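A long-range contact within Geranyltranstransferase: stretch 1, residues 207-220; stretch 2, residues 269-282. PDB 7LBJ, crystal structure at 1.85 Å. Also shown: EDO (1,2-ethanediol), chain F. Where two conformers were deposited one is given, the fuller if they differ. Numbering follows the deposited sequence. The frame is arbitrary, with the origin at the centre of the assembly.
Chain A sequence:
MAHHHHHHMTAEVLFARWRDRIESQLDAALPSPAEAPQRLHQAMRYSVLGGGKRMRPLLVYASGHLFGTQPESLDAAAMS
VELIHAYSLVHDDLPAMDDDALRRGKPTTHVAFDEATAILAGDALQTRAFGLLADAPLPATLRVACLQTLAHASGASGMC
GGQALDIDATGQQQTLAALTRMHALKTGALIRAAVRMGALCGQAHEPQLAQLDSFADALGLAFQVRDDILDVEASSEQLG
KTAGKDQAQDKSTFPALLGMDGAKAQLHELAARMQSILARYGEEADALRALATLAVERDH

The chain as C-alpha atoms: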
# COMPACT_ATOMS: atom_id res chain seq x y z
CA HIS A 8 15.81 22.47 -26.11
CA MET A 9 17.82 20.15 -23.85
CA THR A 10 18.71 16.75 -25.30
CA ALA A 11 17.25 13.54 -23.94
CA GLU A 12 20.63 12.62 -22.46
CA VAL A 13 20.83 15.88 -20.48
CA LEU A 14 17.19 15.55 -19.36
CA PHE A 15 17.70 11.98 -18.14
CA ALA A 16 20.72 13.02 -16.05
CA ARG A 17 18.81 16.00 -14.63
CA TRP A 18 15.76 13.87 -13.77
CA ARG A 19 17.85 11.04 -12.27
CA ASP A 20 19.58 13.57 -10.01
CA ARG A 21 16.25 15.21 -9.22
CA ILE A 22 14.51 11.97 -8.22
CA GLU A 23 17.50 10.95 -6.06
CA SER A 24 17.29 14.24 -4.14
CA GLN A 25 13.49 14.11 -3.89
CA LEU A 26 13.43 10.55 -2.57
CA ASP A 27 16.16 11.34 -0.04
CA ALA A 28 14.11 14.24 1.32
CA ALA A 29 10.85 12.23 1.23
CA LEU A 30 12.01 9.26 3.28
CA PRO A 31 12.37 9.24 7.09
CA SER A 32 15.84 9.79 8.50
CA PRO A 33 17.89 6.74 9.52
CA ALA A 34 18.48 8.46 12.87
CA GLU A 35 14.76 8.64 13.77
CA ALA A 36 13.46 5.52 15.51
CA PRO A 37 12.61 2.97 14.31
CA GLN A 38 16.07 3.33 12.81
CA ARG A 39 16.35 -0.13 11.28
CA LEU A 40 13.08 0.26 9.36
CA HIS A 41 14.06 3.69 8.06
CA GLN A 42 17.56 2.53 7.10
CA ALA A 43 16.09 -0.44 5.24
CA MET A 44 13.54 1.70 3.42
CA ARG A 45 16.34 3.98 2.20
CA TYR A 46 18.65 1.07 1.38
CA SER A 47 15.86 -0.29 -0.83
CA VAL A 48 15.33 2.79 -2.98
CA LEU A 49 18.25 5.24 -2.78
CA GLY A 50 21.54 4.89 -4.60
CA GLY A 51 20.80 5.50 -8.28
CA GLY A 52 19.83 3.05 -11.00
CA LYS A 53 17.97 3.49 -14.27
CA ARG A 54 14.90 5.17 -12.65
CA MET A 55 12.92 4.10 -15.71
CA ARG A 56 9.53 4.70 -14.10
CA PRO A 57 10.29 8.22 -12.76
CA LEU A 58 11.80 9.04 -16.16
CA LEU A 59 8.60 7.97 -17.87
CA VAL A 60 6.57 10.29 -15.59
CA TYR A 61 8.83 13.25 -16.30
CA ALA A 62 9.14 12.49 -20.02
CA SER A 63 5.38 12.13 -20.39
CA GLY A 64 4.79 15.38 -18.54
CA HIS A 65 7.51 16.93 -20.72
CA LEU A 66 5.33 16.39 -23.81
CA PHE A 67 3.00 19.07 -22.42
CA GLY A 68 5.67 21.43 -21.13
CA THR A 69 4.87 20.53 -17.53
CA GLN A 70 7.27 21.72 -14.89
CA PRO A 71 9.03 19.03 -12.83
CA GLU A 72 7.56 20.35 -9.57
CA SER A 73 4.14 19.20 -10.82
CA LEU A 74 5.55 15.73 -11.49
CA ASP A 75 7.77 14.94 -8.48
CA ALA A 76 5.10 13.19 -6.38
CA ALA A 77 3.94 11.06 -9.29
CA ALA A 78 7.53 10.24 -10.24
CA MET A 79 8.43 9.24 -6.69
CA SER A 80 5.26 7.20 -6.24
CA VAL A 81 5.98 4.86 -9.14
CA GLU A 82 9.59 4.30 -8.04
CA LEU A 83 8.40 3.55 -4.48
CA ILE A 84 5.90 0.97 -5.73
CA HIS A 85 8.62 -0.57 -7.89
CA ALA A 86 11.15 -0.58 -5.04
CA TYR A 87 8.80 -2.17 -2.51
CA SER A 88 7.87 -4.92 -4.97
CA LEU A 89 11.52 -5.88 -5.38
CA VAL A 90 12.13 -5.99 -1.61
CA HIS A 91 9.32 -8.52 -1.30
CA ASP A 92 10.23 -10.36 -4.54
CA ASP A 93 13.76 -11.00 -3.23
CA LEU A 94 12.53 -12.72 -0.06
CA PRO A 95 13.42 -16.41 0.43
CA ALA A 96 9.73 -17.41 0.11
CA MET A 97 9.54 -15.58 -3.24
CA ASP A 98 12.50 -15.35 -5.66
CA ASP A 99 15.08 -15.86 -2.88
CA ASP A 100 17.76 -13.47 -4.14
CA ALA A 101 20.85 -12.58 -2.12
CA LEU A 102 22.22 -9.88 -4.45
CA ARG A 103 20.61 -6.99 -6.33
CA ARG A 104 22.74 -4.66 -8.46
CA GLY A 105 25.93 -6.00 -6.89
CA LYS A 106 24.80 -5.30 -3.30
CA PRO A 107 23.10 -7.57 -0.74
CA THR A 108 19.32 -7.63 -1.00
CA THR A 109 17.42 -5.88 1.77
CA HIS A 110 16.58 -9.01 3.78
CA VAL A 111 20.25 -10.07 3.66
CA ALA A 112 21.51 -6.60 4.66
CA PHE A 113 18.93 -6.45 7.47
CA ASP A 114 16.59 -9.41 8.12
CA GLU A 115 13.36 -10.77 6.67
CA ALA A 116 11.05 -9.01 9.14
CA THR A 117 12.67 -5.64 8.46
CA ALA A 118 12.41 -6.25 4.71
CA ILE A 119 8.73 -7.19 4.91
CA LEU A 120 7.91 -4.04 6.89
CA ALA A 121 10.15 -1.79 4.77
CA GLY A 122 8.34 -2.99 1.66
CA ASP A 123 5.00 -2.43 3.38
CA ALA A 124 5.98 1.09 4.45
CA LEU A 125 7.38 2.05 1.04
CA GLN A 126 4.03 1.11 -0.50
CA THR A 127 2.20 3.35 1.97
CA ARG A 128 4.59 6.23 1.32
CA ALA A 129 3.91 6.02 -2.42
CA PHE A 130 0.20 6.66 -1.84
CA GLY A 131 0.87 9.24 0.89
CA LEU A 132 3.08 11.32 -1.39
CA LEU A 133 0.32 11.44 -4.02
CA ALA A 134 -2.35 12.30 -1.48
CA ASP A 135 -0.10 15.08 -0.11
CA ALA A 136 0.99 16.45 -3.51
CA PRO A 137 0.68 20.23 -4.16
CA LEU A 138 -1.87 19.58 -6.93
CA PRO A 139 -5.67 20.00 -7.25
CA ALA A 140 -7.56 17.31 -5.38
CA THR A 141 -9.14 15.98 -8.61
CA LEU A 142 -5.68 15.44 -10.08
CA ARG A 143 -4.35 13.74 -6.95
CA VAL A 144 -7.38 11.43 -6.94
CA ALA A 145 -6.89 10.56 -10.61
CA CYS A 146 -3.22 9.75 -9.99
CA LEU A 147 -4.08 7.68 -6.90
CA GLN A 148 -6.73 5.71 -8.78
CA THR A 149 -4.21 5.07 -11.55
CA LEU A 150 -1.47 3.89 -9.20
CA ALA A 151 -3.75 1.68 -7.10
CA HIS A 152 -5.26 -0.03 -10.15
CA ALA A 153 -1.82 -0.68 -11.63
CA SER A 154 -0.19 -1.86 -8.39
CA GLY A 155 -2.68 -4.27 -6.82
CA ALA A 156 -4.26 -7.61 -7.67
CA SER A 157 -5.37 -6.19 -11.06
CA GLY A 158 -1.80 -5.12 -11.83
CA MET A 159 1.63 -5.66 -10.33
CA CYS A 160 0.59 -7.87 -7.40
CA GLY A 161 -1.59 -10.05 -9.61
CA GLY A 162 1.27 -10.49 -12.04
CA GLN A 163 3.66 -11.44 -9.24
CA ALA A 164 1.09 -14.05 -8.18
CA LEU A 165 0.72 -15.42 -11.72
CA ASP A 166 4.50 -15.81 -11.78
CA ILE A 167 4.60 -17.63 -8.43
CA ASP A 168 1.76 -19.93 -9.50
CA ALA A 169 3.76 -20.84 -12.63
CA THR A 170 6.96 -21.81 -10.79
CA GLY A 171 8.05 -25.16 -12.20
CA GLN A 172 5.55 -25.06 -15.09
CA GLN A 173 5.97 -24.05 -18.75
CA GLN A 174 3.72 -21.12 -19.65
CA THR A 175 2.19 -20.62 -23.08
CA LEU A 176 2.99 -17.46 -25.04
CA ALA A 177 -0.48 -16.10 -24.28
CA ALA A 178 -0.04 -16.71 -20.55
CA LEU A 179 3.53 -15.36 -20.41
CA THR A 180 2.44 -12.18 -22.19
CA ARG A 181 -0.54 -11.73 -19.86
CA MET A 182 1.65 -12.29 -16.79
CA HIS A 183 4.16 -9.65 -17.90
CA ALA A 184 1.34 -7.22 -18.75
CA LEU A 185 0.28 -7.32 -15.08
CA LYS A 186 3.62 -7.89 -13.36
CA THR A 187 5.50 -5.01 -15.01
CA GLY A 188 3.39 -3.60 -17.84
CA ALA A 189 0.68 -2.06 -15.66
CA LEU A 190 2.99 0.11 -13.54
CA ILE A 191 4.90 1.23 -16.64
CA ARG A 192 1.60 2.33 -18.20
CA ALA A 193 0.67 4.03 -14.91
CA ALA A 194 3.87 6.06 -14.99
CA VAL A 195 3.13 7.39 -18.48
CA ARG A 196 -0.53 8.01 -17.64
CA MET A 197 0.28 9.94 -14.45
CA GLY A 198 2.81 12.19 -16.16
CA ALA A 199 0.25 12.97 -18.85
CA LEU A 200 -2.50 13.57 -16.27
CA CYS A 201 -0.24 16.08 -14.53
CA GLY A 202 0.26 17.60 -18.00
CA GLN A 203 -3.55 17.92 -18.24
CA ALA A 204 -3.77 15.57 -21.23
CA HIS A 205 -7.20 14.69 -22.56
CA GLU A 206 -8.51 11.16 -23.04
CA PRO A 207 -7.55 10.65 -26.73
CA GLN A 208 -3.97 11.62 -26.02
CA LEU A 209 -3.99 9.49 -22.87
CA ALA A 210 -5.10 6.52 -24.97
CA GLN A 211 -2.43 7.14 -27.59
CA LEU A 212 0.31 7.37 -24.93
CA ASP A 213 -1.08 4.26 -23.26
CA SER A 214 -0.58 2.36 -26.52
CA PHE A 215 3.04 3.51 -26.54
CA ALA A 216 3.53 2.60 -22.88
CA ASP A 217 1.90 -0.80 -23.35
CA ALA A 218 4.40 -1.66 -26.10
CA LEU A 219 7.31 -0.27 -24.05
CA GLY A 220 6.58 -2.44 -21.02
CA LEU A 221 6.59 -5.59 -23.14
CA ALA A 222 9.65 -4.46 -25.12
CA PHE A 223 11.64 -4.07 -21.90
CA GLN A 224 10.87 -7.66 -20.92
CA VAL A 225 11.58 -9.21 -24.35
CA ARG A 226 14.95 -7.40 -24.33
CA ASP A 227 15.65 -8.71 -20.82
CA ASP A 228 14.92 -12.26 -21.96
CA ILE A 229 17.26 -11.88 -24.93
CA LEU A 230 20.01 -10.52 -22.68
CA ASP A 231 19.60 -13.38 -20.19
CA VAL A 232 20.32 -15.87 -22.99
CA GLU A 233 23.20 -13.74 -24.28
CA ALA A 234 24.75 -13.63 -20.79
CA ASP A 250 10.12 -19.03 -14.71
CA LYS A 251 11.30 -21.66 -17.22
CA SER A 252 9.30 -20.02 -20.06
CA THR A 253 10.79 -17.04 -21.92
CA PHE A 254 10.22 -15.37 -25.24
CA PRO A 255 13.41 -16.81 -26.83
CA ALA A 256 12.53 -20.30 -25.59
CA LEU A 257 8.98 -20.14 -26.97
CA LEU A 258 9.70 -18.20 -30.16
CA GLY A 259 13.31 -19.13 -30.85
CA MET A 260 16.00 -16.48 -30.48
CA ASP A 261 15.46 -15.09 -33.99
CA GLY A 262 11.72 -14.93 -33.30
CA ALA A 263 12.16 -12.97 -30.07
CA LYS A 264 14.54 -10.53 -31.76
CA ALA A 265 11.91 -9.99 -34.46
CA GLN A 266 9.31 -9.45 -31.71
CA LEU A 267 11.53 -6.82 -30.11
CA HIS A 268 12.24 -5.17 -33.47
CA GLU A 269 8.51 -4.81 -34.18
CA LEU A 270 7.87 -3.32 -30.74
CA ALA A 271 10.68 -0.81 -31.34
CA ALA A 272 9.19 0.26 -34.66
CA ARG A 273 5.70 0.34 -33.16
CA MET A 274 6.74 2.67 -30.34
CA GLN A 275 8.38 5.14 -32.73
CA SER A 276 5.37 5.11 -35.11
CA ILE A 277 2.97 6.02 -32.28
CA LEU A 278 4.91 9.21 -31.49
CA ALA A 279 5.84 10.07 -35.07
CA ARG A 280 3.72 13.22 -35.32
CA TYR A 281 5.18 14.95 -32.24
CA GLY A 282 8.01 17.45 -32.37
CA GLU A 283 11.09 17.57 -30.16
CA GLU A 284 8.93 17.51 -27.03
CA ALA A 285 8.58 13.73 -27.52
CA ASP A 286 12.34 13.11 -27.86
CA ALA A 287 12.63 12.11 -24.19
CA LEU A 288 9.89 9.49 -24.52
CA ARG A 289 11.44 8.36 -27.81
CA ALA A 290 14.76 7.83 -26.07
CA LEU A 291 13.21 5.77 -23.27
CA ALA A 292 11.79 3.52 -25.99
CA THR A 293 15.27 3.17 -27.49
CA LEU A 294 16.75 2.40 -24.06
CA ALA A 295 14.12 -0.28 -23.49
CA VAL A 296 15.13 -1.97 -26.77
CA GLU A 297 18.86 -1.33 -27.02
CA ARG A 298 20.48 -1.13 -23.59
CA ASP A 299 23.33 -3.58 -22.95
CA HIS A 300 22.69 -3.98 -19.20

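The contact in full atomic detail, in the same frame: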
# COMPACT_ATOMS: atom_id res chain seq x y z
N PRO A 207 -8.13 11.24 -25.52
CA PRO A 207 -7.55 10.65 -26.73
C PRO A 207 -6.04 10.61 -26.69
O PRO A 207 -5.44 9.62 -27.11
CB PRO A 207 -8.07 11.57 -27.85
CG PRO A 207 -9.33 12.11 -27.31
CD PRO A 207 -9.05 12.35 -25.85
N GLN A 208 -5.41 11.65 -26.17
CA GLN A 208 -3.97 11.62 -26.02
C GLN A 208 -3.53 10.66 -24.93
O GLN A 208 -2.46 10.04 -25.03
CB GLN A 208 -3.47 13.02 -25.71
CG GLN A 208 -2.08 13.19 -26.10
CD GLN A 208 -1.68 14.63 -26.12
OE1 GLN A 208 -2.46 15.51 -25.72
NE2 GLN A 208 -0.46 14.90 -26.58
N LEU A 209 -4.32 10.51 -23.86
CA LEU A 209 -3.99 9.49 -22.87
C LEU A 209 -4.01 8.11 -23.50
O LEU A 209 -3.14 7.28 -23.21
CB LEU A 209 -4.96 9.56 -21.68
CG LEU A 209 -4.77 10.82 -20.84
CD1 LEU A 209 -5.92 11.03 -19.91
CD2 LEU A 209 -3.48 10.67 -20.04
N ALA A 210 -5.01 7.84 -24.36
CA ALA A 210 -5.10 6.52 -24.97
C ALA A 210 -3.95 6.27 -25.93
O ALA A 210 -3.41 5.16 -26.01
CB ALA A 210 -6.44 6.38 -25.70
N GLN A 211 -3.57 7.29 -26.68
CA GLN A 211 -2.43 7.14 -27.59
C GLN A 211 -1.14 6.84 -26.81
O GLN A 211 -0.38 5.92 -27.16
CB GLN A 211 -2.30 8.43 -28.40
CG GLN A 211 -1.08 8.54 -29.29
CD GLN A 211 -0.96 9.96 -29.81
OE1 GLN A 211 -0.59 10.86 -29.07
NE2 GLN A 211 -1.36 10.18 -31.05
N LEU A 212 -0.88 7.60 -25.74
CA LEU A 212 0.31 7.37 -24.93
C LEU A 212 0.24 6.03 -24.22
O LEU A 212 1.28 5.40 -23.96
CB LEU A 212 0.47 8.48 -23.90
CG LEU A 212 0.73 9.82 -24.57
CD1 LEU A 212 0.82 10.94 -23.56
CD2 LEU A 212 2.02 9.75 -25.43
N ASP A 213 -0.96 5.57 -23.88
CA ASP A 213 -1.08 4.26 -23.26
C ASP A 213 -0.67 3.17 -24.22
O ASP A 213 -0.05 2.18 -23.82
CB ASP A 213 -2.51 4.05 -22.77
CG ASP A 213 -2.64 2.81 -21.90
OD1 ASP A 213 -1.92 2.73 -20.89
OD2 ASP A 213 -3.46 1.94 -22.23
N SER A 214 -0.99 3.33 -25.51
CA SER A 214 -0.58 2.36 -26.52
C SER A 214 0.94 2.31 -26.62
O SER A 214 1.54 1.23 -26.77
CB SER A 214 -1.21 2.76 -27.86
OG SER A 214 -0.92 1.84 -28.88
N PHE A 215 1.58 3.47 -26.57
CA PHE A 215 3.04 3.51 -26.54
C PHE A 215 3.58 2.81 -25.30
O PHE A 215 4.51 1.99 -25.37
CB PHE A 215 3.49 4.97 -26.60
CG PHE A 215 4.96 5.20 -26.27
CD1 PHE A 215 5.93 5.11 -27.25
CD2 PHE A 215 5.35 5.52 -24.97
CE1 PHE A 215 7.28 5.34 -26.94
CE2 PHE A 215 6.68 5.75 -24.66
CZ PHE A 215 7.65 5.66 -25.65
N ALA A 216 3.00 3.13 -24.14
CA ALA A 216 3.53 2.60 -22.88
C ALA A 216 3.29 1.10 -22.77
O ALA A 216 4.09 0.38 -22.15
CB ALA A 216 2.88 3.33 -21.69
N ASP A 217 2.18 0.63 -23.32
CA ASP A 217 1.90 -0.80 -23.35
C ASP A 217 3.00 -1.53 -24.12
O ASP A 217 3.57 -2.52 -23.64
CB ASP A 217 0.53 -1.03 -24.01
CG ASP A 217 -0.01 -2.44 -23.81
OD1 ASP A 217 0.41 -3.13 -22.87
OD2 ASP A 217 -0.87 -2.85 -24.62
N ALA A 218 3.33 -1.04 -25.32
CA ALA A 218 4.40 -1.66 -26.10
C ALA A 218 5.74 -1.57 -25.38
O ALA A 218 6.53 -2.53 -25.41
CB ALA A 218 4.50 -1.02 -27.49
N LEU A 219 6.02 -0.43 -24.72
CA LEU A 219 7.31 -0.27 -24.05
C LEU A 219 7.50 -1.29 -22.92
O LEU A 219 8.60 -1.85 -22.75
CB LEU A 219 7.46 1.16 -23.50
CG LEU A 219 8.84 1.54 -22.97
CD1 LEU A 219 9.10 3.00 -23.26
CD2 LEU A 219 8.93 1.30 -21.48
N GLY A 220 6.45 -1.52 -22.12
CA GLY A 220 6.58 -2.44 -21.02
C GLY A 220 6.89 -3.85 -21.48
O GLY A 220 7.70 -4.56 -20.87
N GLU A 269 9.84 -5.35 -33.87
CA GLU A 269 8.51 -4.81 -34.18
C GLU A 269 8.04 -3.86 -33.10
O GLU A 269 7.45 -2.81 -33.40
CB GLU A 269 7.49 -5.94 -34.36
CG GLU A 269 6.08 -5.45 -34.76
CD GLU A 269 5.17 -5.02 -33.58
OE1 GLU A 269 5.20 -5.66 -32.50
OE2 GLU A 269 4.39 -4.05 -33.77
N LEU A 270 8.26 -4.21 -31.82
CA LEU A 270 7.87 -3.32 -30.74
C LEU A 270 8.62 -1.99 -30.80
O LEU A 270 8.04 -0.93 -30.56
CB LEU A 270 8.08 -4.00 -29.38
CG LEU A 270 7.10 -5.13 -29.02
CD1 LEU A 270 7.67 -6.04 -27.92
CD2 LEU A 270 5.71 -4.62 -28.59
N ALA A 271 9.91 -2.04 -31.15
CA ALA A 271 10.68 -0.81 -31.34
C ALA A 271 10.07 0.07 -32.42
O ALA A 271 9.87 1.27 -32.23
CB ALA A 271 12.14 -1.15 -31.68
N ALA A 272 9.80 -0.51 -33.59
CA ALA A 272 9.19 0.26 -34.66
C ALA A 272 7.82 0.77 -34.26
O ALA A 272 7.46 1.92 -34.55
CB ALA A 272 9.10 -0.58 -35.93
N ARG A 273 7.04 -0.06 -33.56
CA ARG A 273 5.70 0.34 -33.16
C ARG A 273 5.75 1.56 -32.25
O ARG A 273 5.00 2.53 -32.44
CB ARG A 273 4.99 -0.82 -32.45
CG ARG A 273 3.49 -0.59 -32.33
CD ARG A 273 2.92 -1.43 -31.20
NE ARG A 273 3.12 -2.86 -31.45
CZ ARG A 273 2.68 -3.82 -30.65
NH1 ARG A 273 1.98 -3.53 -29.55
NH2 ARG A 273 2.95 -5.09 -30.94
N MET A 274 6.64 1.54 -31.26
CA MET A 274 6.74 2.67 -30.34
C MET A 274 7.06 3.96 -31.09
O MET A 274 6.42 4.99 -30.86
CB MET A 274 7.79 2.39 -29.26
CG MET A 274 7.30 1.39 -28.23
SD MET A 274 8.46 1.16 -26.87
CE MET A 274 9.83 0.38 -27.75
N GLN A 275 8.03 3.92 -32.01
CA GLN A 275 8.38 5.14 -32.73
C GLN A 275 7.23 5.63 -33.61
O GLN A 275 6.98 6.83 -33.69
CB GLN A 275 9.66 4.93 -33.54
CG GLN A 275 10.90 4.63 -32.65
CD GLN A 275 11.22 5.70 -31.59
OE1 GLN A 275 11.13 6.91 -31.85
NE2 GLN A 275 11.61 5.26 -30.39
N SER A 276 6.50 4.70 -34.25
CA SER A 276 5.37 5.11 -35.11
C SER A 276 4.27 5.82 -34.32
O SER A 276 3.57 6.68 -34.88
CB SER A 276 4.77 3.89 -35.82
OG SER A 276 3.97 3.14 -34.89
N ILE A 277 4.06 5.43 -33.06
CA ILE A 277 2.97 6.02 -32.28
C ILE A 277 3.25 7.48 -32.00
O ILE A 277 2.33 8.31 -31.98
CB ILE A 277 2.74 5.23 -30.97
CG1 ILE A 277 2.26 3.81 -31.28
CG2 ILE A 277 1.68 5.93 -30.06
CD1 ILE A 277 2.45 2.85 -30.12
N LEU A 278 4.53 7.84 -31.81
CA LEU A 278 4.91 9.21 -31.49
C LEU A 278 5.35 10.01 -32.70
O LEU A 278 5.86 11.12 -32.54
CB LEU A 278 6.04 9.21 -30.45
CG LEU A 278 5.80 8.48 -29.13
CD1 LEU A 278 6.96 8.71 -28.16
CD2 LEU A 278 4.47 8.89 -28.51
N ALA A 279 5.16 9.49 -33.91
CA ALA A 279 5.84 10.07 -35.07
C ALA A 279 5.39 11.50 -35.36
O ALA A 279 6.16 12.27 -35.95
CB ALA A 279 5.63 9.18 -36.30
N ARG A 280 4.19 11.90 -34.94
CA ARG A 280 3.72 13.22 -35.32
C ARG A 280 4.16 14.32 -34.36
O ARG A 280 4.00 15.50 -34.69
CB ARG A 280 2.20 13.22 -35.44
CG ARG A 280 1.70 12.48 -36.68
CD ARG A 280 0.20 12.38 -36.66
NE ARG A 280 -0.33 11.65 -37.80
CZ ARG A 280 -1.52 11.07 -37.82
NH1 ARG A 280 -2.30 11.05 -36.75
NH2 ARG A 280 -1.95 10.49 -38.94
N TYR A 281 4.73 13.96 -33.21
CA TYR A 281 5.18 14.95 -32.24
C TYR A 281 6.48 15.59 -32.70
O TYR A 281 7.24 15.03 -33.50
CB TYR A 281 5.42 14.30 -30.88
CG TYR A 281 4.16 13.89 -30.13
CD1 TYR A 281 3.60 12.63 -30.33
CD2 TYR A 281 3.57 14.73 -29.19
CE1 TYR A 281 2.46 12.24 -29.65
CE2 TYR A 281 2.43 14.34 -28.49
CZ TYR A 281 1.89 13.09 -28.73
OH TYR A 281 0.76 12.68 -28.05
N GLY A 282 6.74 16.78 -32.17
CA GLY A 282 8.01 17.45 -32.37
C GLY A 282 9.00 17.02 -31.30
O GLY A 282 8.88 15.96 -30.68
C1 EDO F . -3.67 -0.58 -26.19
O1 EDO F . -2.98 0.13 -27.24
C2 EDO F . -3.20 -0.08 -24.84
O2 EDO F . -4.00 1.06 -24.51

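The two stretches form an antiparallel helix-helix contact that is apolar along most of its length and is closed at one end by a small hydrogen-bond network around the hydroxyl of Y281. Residues 207-220 lie within a longer helix, while the helix of the second stretch runs through 269-277 and gives way to a type I turn from L278 to Y281. The axes approach to 9.1 Å, with an angle of 161° between their N-to-C directions, so the register runs in reverse: F215 lies opposite M274 (CA to CA 5.4 Å) and A218 opposite L270 (CA to CA 6.0 Å). Together the stretches bury 633 Å².

F215 is at the centre of the apolar part. L278 CD1 sits over one face of its ring, 4.0 Å from the centroid, in a CH-pi contact, and approaches F215 CE1 to 3.6 Å. At the ring edge, F215 CD1 lies 3.6 Å from M274 O, a favourable placement because the ring hydrogens carry a slight positive charge. The sulfur of M274 stands obliquely to the same ring, SD lying 4.9 Å from the F215 centroid. I277 points toward the first helix and packs against its backbone as well as its side chains, with I277 CD1 3.7 Å from F215 CA and I277 CG2 3.6 Å from Q211 O.

Farther along, A218 points toward the second helix, and its methyl group packs on two side chains: A218 CB lies 3.8 Å from M274 CG and 4.0 Å from L270 CD2. M274 also reaches L219, its SD lying 3.4 Å from L219 CA. The aliphatic part of R273 borders this region, with R273 CD 4.1 Å from A218 CB; its guanidinium is engaged within its own helix, where R273 NH2 and E269 OE1 form a salt bridge at 2.8 Å.

At the polar end, the turn is closed by a backbone hydrogen bond from Y281 N to L278 O (3.1 Å), and the side chain of Y281 points toward the first helix, where its hydroxyl reaches Q208 and Q211. Q208 NE2 donates to Y281 OH at 2.9 Å, and Y281 OH in turn donates to Q211 OE1 over a very short 2.5 Å. The hydroxyl thus acts as both acceptor and donor, linking two glutamines almost one helical turn apart. Both amide groups meet the ring at its edge, near its plane, as expected for partners of a phenolic oxygen. Beside this network, L212 CD2 contacts L278 CD2 at 4.0 Å, continuing the apolar packing up to the polar end.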